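Archaemetzincin (PDB 3ZVS) probably acts as a zinc-dependent metalloprotease whose natural substrate is unknown, holding one catalytic and one apparently structural zinc ion. Local coordinates at residues V15-N20 against L106-V111; C42-R47 against D72-G77; C54-L59 against F82-L87; L123-C128 against R152-K157. All blocks are in the same frame, centred on the assembly; numbering follows the deposited sequence. Where two conformers were deposited one is given.

Contact 1. Residues V15-N20 against L106-V111; sequences VEVLAN and LYRERV
Across 15-20 and 106-111 the backbones come nearest at Val17 and Arg108, with Val17 CA and Arg108 CA 7.3 Å apart; a turn later along the second helix, Leu18 CA and Val111 CA stand 7.9 Å apart. Each helix keeps its main-chain bonds to itself, as in Ala19 N to Val15 O and Val111 N to Tyr107 O, so side chains and water fill the interface. Val17 CG1, anti to the backbone N (chi1 166°), rests against Arg108 CG at 3.8 Å and also lies over one face of the guanidinium, displaced toward its rim. The arginine chain, extended from CG to NE, is thereby laid across both methyls of the valine. The pair links helix 12-26 to helix 104-122, which carries the zinc ligands His117 and His121 further along; this is consistent with the backing helix and active-site helix of metzincins. Nearer the interior, Leu18 and Val111 meet at about a right angle, Leu18 CD2 touching Val111 CG1 at 4.0 Å. Val111 CG2 sits over the centre of the Tyr107 ring, within its own helix, while Leu18 also packs on Ala115 and on Ile5 of strand 2-7. At the Asn20 end the contact turns polar. One water, lying at the edge of the guanidinium in its plane, accepts from Arg108 NH2 at 2.9 Å and from Asn20 ND2 at 3.2 Å, bridging the helices, and Arg108 NH2 makes a further weak hydrogen bond with Ser21 OG.

Contact 2. Residues C42-R47 against D72-G77; sequences CYNASR and DIYAKG
The guanidinium of Arg47 lies flat over one face of the Tyr74 ring, the planes only 15° apart and the two centres separated by 3.8 Å. This is a cation-pi stack: Arg47 CZ comes within 3.4 Å of Tyr74 CD2, and Arg47 CD makes a CH-pi contact with the same face, closer to the ring normal, 4.1 Å from the centroid of the Tyr74 ring. The bend of the arginine at chi3 lets both the methylene and the planar group lie on the ring. Asn44 approaches quite differently, at the phenol end, its amide plane turned 76° from the ring. Asn44 ND2 donates to Tyr74 OH at 3.2 Å in a fairly straight bond (165°), with the oxygen close to the amide plane. The other end of the amide is also held: Asn44 OD1 accepts from Arg47 N at 3.0 Å, the donor standing above the carbonyl plane, in an Asx motif within the turn. That turn joins strands 43-44 and 49-51, and strand 73-74 runs on the far side of 49-51, so Tyr74 reaches across the central strand of this small sheet, touching Gln49 and Asn51. A leucine in place of Tyr74 would probably leave the Arg47 guanidinium without its aromatic face and Asn44 ND2 without this acceptor. Arg47 has polar partners too, NE bonding Gln49 OE1 and NH2 bonding Met78 O; with NE and NH2 bonded and the ring against one face, the guanidinium is probably held in both position and tilt at this surface site.

Contact 3. Residues C54-L59 against F82-L87; sequences CILRML and FGEAEL
Leu56 CG stands anti to its carbonyl carbon (chi1 -78°), which sends both methyls out from the helix toward Glu84, while the glutamate, with CG anti to the backbone N (chi1 -170°) and an extended chain, reaches back past them. The two side chains meet obliquely. Leu56 CD1 lies against the aliphatic part of the acid, 3.8 Å from Glu84 CG, and Leu56 CD2 packs on the main chain, 3.7 Å from Glu84 O. CD1 extends this apolar patch as far as Glu86 CG, 4.4 Å from it. The backbones stay well apart, with Leu56 CA and Glu84 CA 7.7 Å from each other. Strand 83-85 is the antiparallel outer strand of the five-stranded sheet, consistent with the metzincin edge strand that borders the substrate cleft; Phe82 N, just before it, donates a hydrogen bond to a malonate ion, probably from the crystallisation liquor. Helix 52-58 packs against one side of this strand, whereas Ala85, pointing away from the helix, touches His121 and Glu118 on helix 104-122. Beyond the apolar stretch, Glu84 OE1 is gripped by two hydroxyls at the beginning of helix 52-58, Ser52 OG and Thr53 OG1. The Glu86 carboxylate is held instead within the turn to the next strand, OE2 in a salt bridge to Arg91 and OE1 accepting from Ala90 N.

Contact 4. Residues L123-C128 against R152-K157; sequences LGLKHC and RECASK. With ZN (zinc ion), chain E; ZN (zinc ion), chain D.
While Cys128 faces Cys154, the neighbouring His127, whose CB points away from helix 152-157, binds the catalytic zinc through its imidazole, with His127 NE2 2.0 Å from the metal. Around this ring the other histidine ligands are differently tilted, His117 at about 30° and His121 at about 65°, and Phe136 meets it edge-to-face. One residue on, the chain enters the second metal site. Cys128 SG, anti to the backbone N (chi1 -177°), and Cys154 SG each lie 2.3 Å from the other zinc, and the sulfurs are 3.8 Å apart; their angle at the metal is near tetrahedral. Cys132 and Cys151 complete the four-cysteine site. Next to Cys154, Leu125 fills the gap between loop and helix: its CD1 packs 3.9 Å from Cys154 CB, and its CD2 crosses the lysine chain obliquely, 3.9 Å from Lys157 CD and also near its CB. Cutting Leu125 back to an alanine is likely to open a gap beside Cys154 CB and take this apolar neighbour from the Lys157 methylenes. At the far end a water donates to Leu123 O at 2.9 Å and to Lys157 O, bridging the two main chains. Gly124, with positive phi, closes helix 104-122 in a Schellman motif and is the glycine of the metzincin sequence HExxHxxGxxH. Leu125 O then accepts from His121 ND1, orienting a zinc ligand from the second shell. With consecutive residues ligating different zincs, the cysteine site ties the C-terminal helix to the loop that delivers His127 to the catalytic metal.

In the fold
From the N terminus, the chain passes through helix 12-26 and does not close contact 1 until helix 104-122, so that large loop encloses both contact 2 and contact 3. These two cross: 42-47 and 54-59 come first, 72-77 and 82-87 follow in the same order. They also touch, through the Cys42-Cys54 disulfide and the packing of Ile73 on Ile55, joining the three-stranded sheet to helix 52-58 and the edge strand. Contact 4 opens after contact 1 has closed and fastens the C-terminal helix to the loop following the active-site helix. Leu87 of contact 3 packs on Gly124 and Leu125, linking the edge-strand region to that loop.

Contact 1. Residues V15-N20 against L106-V111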
loop_
_atom_site.group_PDB
_atom_site.type_symbol
_atom_site.label_atom_id
_atom_site.label_comp_id
_atom_site.label_asym_id
_atom_site.label_seq_id
_atom_site.Cartn_x
_atom_site.Cartn_y
_atom_site.Cartn_z
ATOM N N VAL A 15 -0.052 7.363 -8.821
ATOM C CA VAL A 15 -0.459 6.131 -9.418
ATOM C C VAL A 15 0.510 5.713 -10.529
ATOM O O VAL A 15 0.849 4.519 -10.639
ATOM C CB VAL A 15 -1.910 6.250 -9.974
ATOM C CG1 VAL A 15 -2.284 5.001 -10.790
ATOM C CG2 VAL A 15 -2.888 6.488 -8.821
ATOM N N GLU A 16 0.921 6.671 -11.359
ATOM C CA GLU A 16 1.886 6.419 -12.419
ATOM C C GLU A 16 3.202 5.887 -11.854
ATOM O O GLU A 16 3.795 4.996 -12.446
ATOM C CB GLU A 16 2.169 7.704 -13.208
ATOM C CG GLU A 16 1.045 8.152 -14.127
ATOM C CD GLU A 16 1.246 9.580 -14.718
ATOM O OE1 GLU A 16 2.225 10.300 -14.381
ATOM O OE2 GLU A 16 0.389 9.981 -15.533
ATOM N N VAL A 17 3.653 6.409 -10.716
ATOM C CA VAL A 17 4.846 5.869 -10.054
ATOM C C VAL A 17 4.714 4.385 -9.841
ATOM O O VAL A 17 5.645 3.599 -10.140
ATOM C CB VAL A 17 5.085 6.546 -8.682
ATOM C CG1 VAL A 17 6.099 5.762 -7.823
ATOM C CG2 VAL A 17 5.498 8.008 -8.875
ATOM N N LEU A 18 3.572 3.961 -9.311
ATOM C CA LEU A 18 3.383 2.558 -9.053
ATOM C C LEU A 18 3.253 1.763 -10.327
ATOM O O LEU A 18 3.812 0.667 -10.436
ATOM C CB LEU A 18 2.148 2.363 -8.145
ATOM C CG LEU A 18 2.385 2.940 -6.764
ATOM C CD1 LEU A 18 1.107 2.752 -5.920
ATOM C CD2 LEU A 18 3.558 2.300 -6.058
ATOM N N ALA A 19 2.530 2.292 -11.327
ATOM C CA ALA A 19 2.409 1.595 -12.610
ATOM C C ALA A 19 3.795 1.364 -13.262
ATOM O O ALA A 19 4.003 0.340 -13.921
ATOM C CB ALA A 19 1.437 2.338 -13.578
ATOM N N ASN A 20 4.715 2.293 -13.032
ATOM C CA ASN A 20 6.048 2.256 -13.619
ATOM C C ASN A 20 7.049 1.408 -12.832
ATOM O O ASN A 20 8.035 0.943 -13.398
ATOM C CB ASN A 20 6.619 3.670 -13.716
ATOM C CG ASN A 20 5.902 4.530 -14.725
ATOM O OD1 ASN A 20 5.245 4.026 -15.628
ATOM N ND2 ASN A 20 6.023 5.845 -14.567
ATOM N N LEU A 106 12.351 11.312 -2.210
ATOM C CA LEU A 106 12.138 10.541 -0.996
ATOM C C LEU A 106 10.676 10.122 -0.913
ATOM O O LEU A 106 10.377 8.993 -0.544
ATOM C CB LEU A 106 12.541 11.354 0.227
ATOM C CG LEU A 106 12.397 10.682 1.598
ATOM C CD1 LEU A 106 13.290 9.452 1.656
ATOM C CD2 LEU A 106 12.706 11.631 2.730
ATOM N N TYR A 107 9.770 11.031 -1.272
ATOM C CA TYR A 107 8.347 10.689 -1.268
ATOM C C TYR A 107 8.103 9.520 -2.194
ATOM O O TYR A 107 7.441 8.537 -1.839
ATOM C CB TYR A 107 7.538 11.878 -1.731
ATOM C CG TYR A 107 6.039 11.627 -1.724
ATOM C CD1 TYR A 107 5.349 11.445 -0.534
ATOM C CD2 TYR A 107 5.318 11.620 -2.908
ATOM C CE1 TYR A 107 3.972 11.246 -0.561
ATOM C CE2 TYR A 107 3.931 11.435 -2.919
ATOM C CZ TYR A 107 3.290 11.249 -1.734
ATOM O OH TYR A 107 1.897 11.077 -1.697
ATOM N N ARG A 108 8.667 9.583 -3.399
ATOM C CA ARG A 108 8.498 8.522 -4.360
ATOM C C ARG A 108 9.002 7.185 -3.799
ATOM O O ARG A 108 8.367 6.157 -3.933
ATOM C CB ARG A 108 9.251 8.872 -5.645
ATOM C CG ARG A 108 8.992 7.919 -6.738
ATOM C CD ARG A 108 9.976 8.093 -7.886
ATOM N NE ARG A 108 9.497 7.373 -9.054
ATOM C CZ ARG A 108 9.732 6.089 -9.278
ATOM N NH1 ARG A 108 10.472 5.386 -8.425
ATOM N NH2 ARG A 108 9.219 5.516 -10.372
ATOM N N GLU A 109 10.180 7.212 -3.191
ATOM C CA GLU A 109 10.769 6.008 -2.648
ATOM C C GLU A 109 9.872 5.408 -1.556
ATOM O O GLU A 109 9.653 4.190 -1.500
ATOM C CB GLU A 109 12.134 6.368 -2.082
ATOM C CG GLU A 109 12.846 5.196 -1.528
ATOM C CD GLU A 109 14.207 5.543 -0.953
ATOM O OE1 GLU A 109 14.305 6.461 -0.119
ATOM O OE2 GLU A 109 15.167 4.822 -1.297
ATOM N N ARG A 110 9.321 6.263 -0.708
ATOM C CA ARG A 110 8.424 5.804 0.348
ATOM C C ARG A 110 7.159 5.181 -0.243
ATOM O O ARG A 110 6.681 4.155 0.238
ATOM C CB ARG A 110 7.997 6.970 1.209
ATOM C CG ARG A 110 9.110 7.512 2.100
ATOM C CD ARG A 110 8.677 8.771 2.785
ATOM N NE ARG A 110 9.662 9.216 3.764
ATOM C CZ ARG A 110 9.479 10.240 4.589
ATOM N NH1 ARG A 110 8.382 10.976 4.531
ATOM N NH2 ARG A 110 10.415 10.548 5.468
ATOM N N VAL A 111 6.599 5.813 -1.266
ATOM C CA VAL A 111 5.401 5.276 -1.888
ATOM C C VAL A 111 5.639 3.865 -2.430
ATOM O O VAL A 111 4.829 2.953 -2.231
ATOM C CB VAL A 111 4.904 6.216 -2.994
ATOM C CG1 VAL A 111 3.821 5.550 -3.814
ATOM C CG2 VAL A 111 4.406 7.508 -2.399
HETATM O O HOH W 1 10.447 2.918 -12.289
HETATM O O HOH W 2 7.714 7.250 -12.205
#

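Contact 2. Residues C42-R47 against D72-G77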
loop_
_atom_site.group_PDB
_atom_site.type_symbol
_atom_site.label_atom_id
_atom_site.label_comp_id
_atom_site.label_asym_id
_atom_site.label_seq_id
_atom_site.Cartn_x
_atom_site.Cartn_y
_atom_site.Cartn_z
ATOM N N CYS A 42 -16.831 5.063 4.370
ATOM C CA CYS A 42 -15.677 4.645 5.146
ATOM C C CYS A 42 -15.021 5.803 5.887
ATOM O O CYS A 42 -13.935 5.643 6.416
ATOM C CB CYS A 42 -14.639 3.975 4.231
ATOM S SG CYS A 42 -15.130 2.384 3.536
ATOM N N TYR A 43 -15.672 6.968 5.928
ATOM C CA TYR A 43 -15.146 8.145 6.583
ATOM C C TYR A 43 -15.615 8.191 8.004
ATOM O O TYR A 43 -16.826 8.053 8.274
ATOM C CB TYR A 43 -15.592 9.427 5.835
ATOM C CG TYR A 43 -15.215 10.755 6.476
ATOM C CD1 TYR A 43 -13.878 11.204 6.544
ATOM C CD2 TYR A 43 -16.196 11.577 7.008
ATOM C CE1 TYR A 43 -13.571 12.436 7.142
ATOM C CE2 TYR A 43 -15.891 12.801 7.606
ATOM C CZ TYR A 43 -14.575 13.222 7.667
ATOM O OH TYR A 43 -14.322 14.443 8.278
ATOM N N ASN A 44 -14.680 8.355 8.921
ATOM C CA ASN A 44 -14.982 8.559 10.333
ATOM C C ASN A 44 -14.869 10.032 10.597
ATOM O O ASN A 44 -13.786 10.613 10.646
ATOM C CB ASN A 44 -14.038 7.759 11.233
ATOM C CG ASN A 44 -14.318 7.948 12.698
ATOM O OD1 ASN A 44 -14.620 9.045 13.155
ATOM N ND2 ASN A 44 -14.187 6.870 13.455
ATOM N N ALA A 45 -16.026 10.658 10.752
ATOM C CA ALA A 45 -16.110 12.108 10.872
ATOM C C ALA A 45 -15.454 12.615 12.147
ATOM O O ALA A 45 -14.902 13.717 12.165
ATOM C CB ALA A 45 -17.568 12.526 10.849
ATOM N N SER A 46 -15.503 11.811 13.199
ATOM C CA SER A 46 -14.883 12.178 14.461
ATOM C C SER A 46 -13.361 12.276 14.315
ATOM O O SER A 46 -12.741 13.211 14.804
ATOM C CB SER A 46 -15.241 11.164 15.543
ATOM O OG SER A 46 -14.533 11.455 16.724
ATOM N N ARG A 47 -12.766 11.322 13.605
ATOM C CA ARG A 47 -11.317 11.250 13.482
ATOM C C ARG A 47 -10.778 11.995 12.265
ATOM O O ARG A 47 -9.577 12.264 12.177
ATOM C CB ARG A 47 -10.885 9.786 13.408
ATOM C CG ARG A 47 -11.283 9.002 14.646
ATOM C CD ARG A 47 -11.080 7.545 14.463
ATOM N NE ARG A 47 -9.663 7.311 14.283
ATOM C CZ ARG A 47 -8.915 6.430 14.934
ATOM N NH1 ARG A 47 -9.419 5.621 15.835
ATOM N NH2 ARG A 47 -7.625 6.351 14.637
ATOM N N ASP A 72 -5.709 10.087 4.886
ATOM C CA ASP A 72 -5.213 9.367 6.067
ATOM C C ASP A 72 -6.203 8.259 6.412
ATOM O O ASP A 72 -7.441 8.462 6.441
ATOM C CB ASP A 72 -5.074 10.356 7.243
ATOM C CG ASP A 72 -4.188 9.867 8.371
ATOM O OD1 ASP A 72 -3.279 9.071 8.125
ATOM O OD2 ASP A 72 -4.421 10.348 9.509
ATOM N N ILE A 73 -5.663 7.084 6.715
ATOM C CA ILE A 73 -6.437 5.932 7.131
ATOM C C ILE A 73 -6.001 5.369 8.480
ATOM O O ILE A 73 -4.896 5.591 8.956
ATOM C CB ILE A 73 -6.404 4.803 6.065
ATOM C CG1 ILE A 73 -4.974 4.278 5.843
ATOM C CG2 ILE A 73 -6.964 5.331 4.710
ATOM C CD1 ILE A 73 -4.866 3.135 4.863
ATOM N N TYR A 74 -6.939 4.672 9.104
ATOM C CA TYR A 74 -6.702 3.988 10.374
ATOM C C TYR A 74 -7.443 2.652 10.353
ATOM O O TYR A 74 -8.247 2.392 9.495
ATOM C CB TYR A 74 -7.225 4.848 11.551
ATOM C CG TYR A 74 -8.732 4.725 11.717
ATOM C CD1 TYR A 74 -9.599 5.386 10.867
ATOM C CD2 TYR A 74 -9.285 3.936 12.713
ATOM C CE1 TYR A 74 -10.988 5.257 10.982
ATOM C CE2 TYR A 74 -10.647 3.789 12.825
ATOM C CZ TYR A 74 -11.489 4.450 11.963
ATOM O OH TYR A 74 -12.860 4.313 12.046
ATOM N N ALA A 75 -7.096 1.771 11.292
ATOM C CA ALA A 75 -7.840 0.535 11.524
ATOM C C ALA A 75 -8.050 0.435 13.033
ATOM O O ALA A 75 -7.454 1.177 13.808
ATOM C CB ALA A 75 -7.089 -0.632 11.031
ATOM N N LYS A 76 -8.953 -0.439 13.433
ATOM C CA LYS A 76 -9.292 -0.551 14.839
ATOM C C LYS A 76 -8.052 -0.624 15.722
ATOM O O LYS A 76 -7.128 -1.382 15.451
ATOM C CB LYS A 76 -10.103 -1.808 15.065
ATOM C CG LYS A 76 -10.405 -2.050 16.535
ATOM C CD LYS A 76 -11.437 -3.165 16.723
ATOM C CE LYS A 76 -11.208 -4.306 15.743
ATOM N NZ LYS A 76 -10.040 -5.136 16.097
ATOM N N GLY A 77 -8.054 0.199 16.756
ATOM C CA GLY A 77 -7.009 0.206 17.755
ATOM C C GLY A 77 -5.764 0.969 17.362
ATOM O O GLY A 77 -4.841 1.092 18.163
#

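Contact 3. Residues C54-L59 against F82-L87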
loop_
_atom_site.group_PDB
_atom_site.type_symbol
_atom_site.label_atom_id
_atom_site.label_comp_id
_atom_site.label_asym_id
_atom_site.label_seq_id
_atom_site.Cartn_x
_atom_site.Cartn_y
_atom_site.Cartn_z
ATOM N N CYS A 54 -12.881 -0.961 6.069
ATOM C CA CYS A 54 -14.007 -0.538 5.257
ATOM C C CYS A 54 -13.585 -0.432 3.780
ATOM O O CYS A 54 -14.260 -0.978 2.900
ATOM C CB CYS A 54 -14.537 0.781 5.824
ATOM S SG CYS A 54 -16.033 1.447 5.071
ATOM N N ILE A 55 -12.486 0.273 3.506
ATOM C CA ILE A 55 -12.018 0.444 2.134
ATOM C C ILE A 55 -11.736 -0.904 1.488
ATOM O O ILE A 55 -12.152 -1.160 0.362
ATOM C CB ILE A 55 -10.766 1.313 2.087
ATOM C CG1 ILE A 55 -11.110 2.747 2.524
ATOM C CG2 ILE A 55 -10.161 1.303 0.698
ATOM C CD1 ILE A 55 -9.887 3.596 2.769
ATOM N N LEU A 56 -11.055 -1.779 2.195
ATOM C CA LEU A 56 -10.771 -3.113 1.648
ATOM C C LEU A 56 -12.023 -3.847 1.184
ATOM O O LEU A 56 -12.050 -4.469 0.141
ATOM C CB LEU A 56 -10.099 -4.020 2.681
ATOM C CG LEU A 56 -8.643 -3.856 2.981
ATOM C CD1 LEU A 56 -8.182 -4.930 3.950
ATOM C CD2 LEU A 56 -7.843 -3.947 1.695
ATOM N N ARG A 57 -13.074 -3.792 2.010
ATOM C CA ARG A 57 -14.307 -4.514 1.716
ATOM C C ARG A 57 -14.915 -4.084 0.409
ATOM O O ARG A 57 -15.612 -4.847 -0.246
ATOM C CB ARG A 57 -15.342 -4.271 2.829
ATOM C CG ARG A 57 -15.379 -5.340 3.886
ATOM C CD ARG A 57 -16.695 -5.280 4.703
ATOM N NE ARG A 57 -16.992 -3.931 5.169
ATOM C CZ ARG A 57 -16.455 -3.396 6.264
ATOM N NH1 ARG A 57 -15.577 -4.069 6.979
ATOM N NH2 ARG A 57 -16.778 -2.167 6.578
ATOM N N MET A 58 -14.686 -2.832 0.012
ATOM C CA MET A 58 -15.329 -2.261 -1.161
ATOM C C MET A 58 -14.514 -2.504 -2.458
ATOM O O MET A 58 -15.001 -2.310 -3.584
ATOM C CB MET A 58 -15.613 -0.775 -0.863
ATOM C CG MET A 58 -16.659 -0.570 0.289
ATOM S SD MET A 58 -17.058 1.141 0.898
ATOM C CE MET A 58 -18.036 1.741 -0.455
ATOM N N LEU A 59 -13.279 -2.982 -2.313
ATOM C CA LEU A 59 -12.468 -3.303 -3.466
ATOM C C LEU A 59 -12.933 -4.625 -4.063
ATOM O O LEU A 59 -13.443 -5.481 -3.339
ATOM C CB LEU A 59 -10.996 -3.402 -3.036
ATOM C CG LEU A 59 -10.347 -2.068 -2.670
ATOM C CD1 LEU A 59 -8.958 -2.297 -2.080
ATOM C CD2 LEU A 59 -10.268 -1.125 -3.874
ATOM N N PHE A 82 -0.360 2.706 7.697
ATOM C CA PHE A 82 0.034 2.988 6.329
ATOM C C PHE A 82 -0.815 2.216 5.335
ATOM O O PHE A 82 -0.910 2.565 4.155
ATOM C CB PHE A 82 1.495 2.639 6.088
ATOM C CG PHE A 82 2.461 3.480 6.875
ATOM C CD1 PHE A 82 2.627 4.831 6.594
ATOM C CD2 PHE A 82 3.283 2.904 7.856
ATOM C CE1 PHE A 82 3.547 5.603 7.279
ATOM C CE2 PHE A 82 4.170 3.685 8.558
ATOM C CZ PHE A 82 4.308 5.047 8.274
ATOM N N GLY A 83 -1.427 1.127 5.785
ATOM C CA GLY A 83 -2.159 0.265 4.899
ATOM C C GLY A 83 -2.802 -0.872 5.682
ATOM O O GLY A 83 -2.628 -0.997 6.904
ATOM N N GLU A 84 -3.529 -1.698 4.955
ATOM C CA GLU A 84 -4.127 -2.917 5.466
ATOM C C GLU A 84 -4.244 -3.890 4.302
ATOM O O GLU A 84 -4.521 -3.490 3.155
ATOM C CB GLU A 84 -5.501 -2.696 6.127
ATOM C CG GLU A 84 -5.981 -3.983 6.881
ATOM C CD GLU A 84 -7.287 -3.863 7.636
ATOM O OE1 GLU A 84 -7.850 -2.779 7.660
ATOM O OE2 GLU A 84 -7.736 -4.880 8.213
ATOM N N ALA A 85 -3.987 -5.168 4.562
ATOM C CA ALA A 85 -4.005 -6.179 3.542
ATOM C C ALA A 85 -4.682 -7.450 4.017
ATOM O O ALA A 85 -4.674 -7.769 5.216
ATOM C CB ALA A 85 -2.550 -6.495 3.094
ATOM N N GLU A 86 -5.239 -8.189 3.072
ATOM C CA GLU A 86 -5.679 -9.563 3.328
ATOM C C GLU A 86 -4.475 -10.500 3.181
ATOM O O GLU A 86 -3.981 -10.696 2.073
ATOM C CB GLU A 86 -6.749 -9.964 2.319
ATOM C CG GLU A 86 -7.966 -9.058 2.357
ATOM C CD GLU A 86 -8.987 -9.390 1.290
ATOM O OE1 GLU A 86 -8.626 -9.907 0.229
ATOM O OE2 GLU A 86 -10.187 -9.163 1.539
ATOM N N LEU A 87 -4.001 -11.083 4.282
ATOM C CA LEU A 87 -2.832 -11.957 4.230
ATOM C C LEU A 87 -3.121 -13.201 3.387
ATOM O O LEU A 87 -4.020 -13.980 3.720
ATOM C CB LEU A 87 -2.425 -12.356 5.651
ATOM C CG LEU A 87 -1.177 -13.235 5.716
ATOM C CD1 LEU A 87 0.115 -12.492 5.450
ATOM C CD2 LEU A 87 -1.080 -13.933 7.073
#

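Contact 4. Residues L123-C128 against R152-K157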
loop_
_atom_site.group_PDB
_atom_site.type_symbol
_atom_site.label_atom_id
_atom_site.label_comp_id
_atom_site.label_asym_id
_atom_site.label_seq_id
_atom_site.Cartn_x
_atom_site.Cartn_y
_atom_site.Cartn_z
ATOM N N LEU A 123 0.421 -11.480 -0.972
ATOM C CA LEU A 123 1.107 -12.676 -1.462
ATOM C C LEU A 123 1.475 -13.648 -0.361
ATOM O O LEU A 123 2.129 -14.653 -0.630
ATOM C CB LEU A 123 2.378 -12.320 -2.234
ATOM C CG LEU A 123 2.146 -11.432 -3.438
ATOM C CD1 LEU A 123 3.464 -11.082 -4.101
ATOM C CD2 LEU A 123 1.161 -12.074 -4.406
ATOM N N GLY A 124 1.127 -13.334 0.872
ATOM C CA GLY A 124 1.196 -14.281 1.970
ATOM C C GLY A 124 2.336 -14.029 2.925
ATOM O O GLY A 124 2.528 -14.816 3.862
ATOM N N LEU A 125 3.073 -12.939 2.735
ATOM C CA LEU A 125 4.189 -12.606 3.611
ATOM C C LEU A 125 3.759 -11.856 4.863
ATOM O O LEU A 125 3.084 -10.829 4.802
ATOM C CB LEU A 125 5.251 -11.769 2.885
ATOM C CG LEU A 125 5.861 -12.414 1.650
ATOM C CD1 LEU A 125 6.773 -11.460 0.928
ATOM C CD2 LEU A 125 6.665 -13.634 2.060
ATOM N N LYS A 126 4.139 -12.394 6.013
ATOM C CA LYS A 126 4.005 -11.705 7.284
ATOM C C LYS A 126 5.145 -10.716 7.512
ATOM O O LYS A 126 6.104 -10.651 6.733
ATOM C CB LYS A 126 3.975 -12.724 8.426
ATOM C CG LYS A 126 2.816 -13.688 8.318
ATOM C CD LYS A 126 2.742 -14.656 9.515
ATOM C CE LYS A 126 1.961 -15.916 9.126
ATOM N NZ LYS A 126 2.632 -16.718 8.026
ATOM N N HIS A 127 5.037 -9.895 8.542
ATOM C CA HIS A 127 6.153 -9.023 8.860
ATOM C C HIS A 127 7.428 -9.805 9.046
ATOM O O HIS A 127 7.430 -10.901 9.610
ATOM C CB HIS A 127 5.845 -8.167 10.071
ATOM C CG HIS A 127 4.841 -7.117 9.760
ATOM N ND1 HIS A 127 3.898 -6.671 10.661
ATOM C CD2 HIS A 127 4.586 -6.470 8.605
ATOM C CE1 HIS A 127 3.123 -5.776 10.069
ATOM N NE2 HIS A 127 3.535 -5.625 8.824
ATOM N N CYS A 128 8.505 -9.206 8.566
ATOM C CA CYS A 128 9.826 -9.810 8.522
ATOM C C CYS A 128 10.781 -8.976 9.372
ATOM O O CYS A 128 10.776 -7.737 9.314
ATOM C CB CYS A 128 10.279 -9.766 7.067
ATOM S SG CYS A 128 11.919 -10.569 6.804
ATOM N N ARG A 152 16.140 -12.298 0.951
ATOM C CA ARG A 152 16.205 -13.585 0.267
ATOM C C ARG A 152 15.172 -14.576 0.786
ATOM O O ARG A 152 14.634 -15.376 0.044
ATOM C CB ARG A 152 17.623 -14.202 0.367
ATOM C CG ARG A 152 18.692 -13.357 -0.267
ATOM C CD ARG A 152 20.080 -14.031 -0.226
ATOM N NE ARG A 152 20.687 -14.017 1.101
ATOM C CZ ARG A 152 20.853 -15.073 1.897
ATOM N NH1 ARG A 152 20.433 -16.261 1.544
ATOM N NH2 ARG A 152 21.429 -14.906 3.096
ATOM N N GLU A 153 14.856 -14.513 2.075
ATOM C CA GLU A 153 13.840 -15.384 2.619
ATOM C C GLU A 153 12.466 -15.075 2.034
ATOM O O GLU A 153 11.747 -15.971 1.622
ATOM C CB GLU A 153 13.796 -15.315 4.140
ATOM C CG GLU A 153 15.035 -15.946 4.753
ATOM C CD GLU A 153 14.892 -16.132 6.230
ATOM O OE1 GLU A 153 14.305 -15.242 6.899
ATOM O OE2 GLU A 153 15.368 -17.179 6.746
ATOM N N CYS A 154 12.080 -13.803 2.036
ATOM C CA CYS A 154 10.758 -13.445 1.539
ATOM C C CYS A 154 10.654 -13.651 0.056
ATOM O O CYS A 154 9.612 -14.110 -0.443
ATOM C CB CYS A 154 10.471 -12.006 1.898
ATOM S SG CYS A 154 10.116 -11.728 3.646
ATOM N N ALA A 155 11.728 -13.356 -0.665
ATOM C CA ALA A 155 11.733 -13.531 -2.118
ATOM C C ALA A 155 11.519 -15.002 -2.470
ATOM O O ALA A 155 10.821 -15.314 -3.441
ATOM C CB ALA A 155 12.994 -13.010 -2.715
ATOM N N SER A 156 12.061 -15.902 -1.660
ATOM C CA SER A 156 11.959 -17.335 -1.938
ATOM C C SER A 156 10.520 -17.830 -1.808
ATOM O O SER A 156 10.141 -18.813 -2.427
ATOM C CB SER A 156 12.882 -18.116 -1.007
ATOM O OG SER A 156 12.394 -18.191 0.297
ATOM N N LYS A 157 9.722 -17.115 -1.028
ATOM C CA LYS A 157 8.366 -17.538 -0.677
ATOM C C LYS A 157 7.310 -17.022 -1.666
ATOM O O LYS A 157 6.162 -17.480 -1.654
ATOM C CB LYS A 157 8.022 -17.036 0.722
ATOM C CG LYS A 157 8.741 -17.702 1.887
ATOM C CD LYS A 157 8.344 -16.951 3.168
ATOM C CE LYS A 157 8.791 -17.621 4.446
ATOM N NZ LYS A 157 10.210 -17.373 4.708
HETATM ZN ZN ZN E . 11.949 -10.568 4.458
HETATM ZN ZN ZN D . 2.626 -4.785 7.247
HETATM O O HOH W 3 4.134 -16.428 0.541
#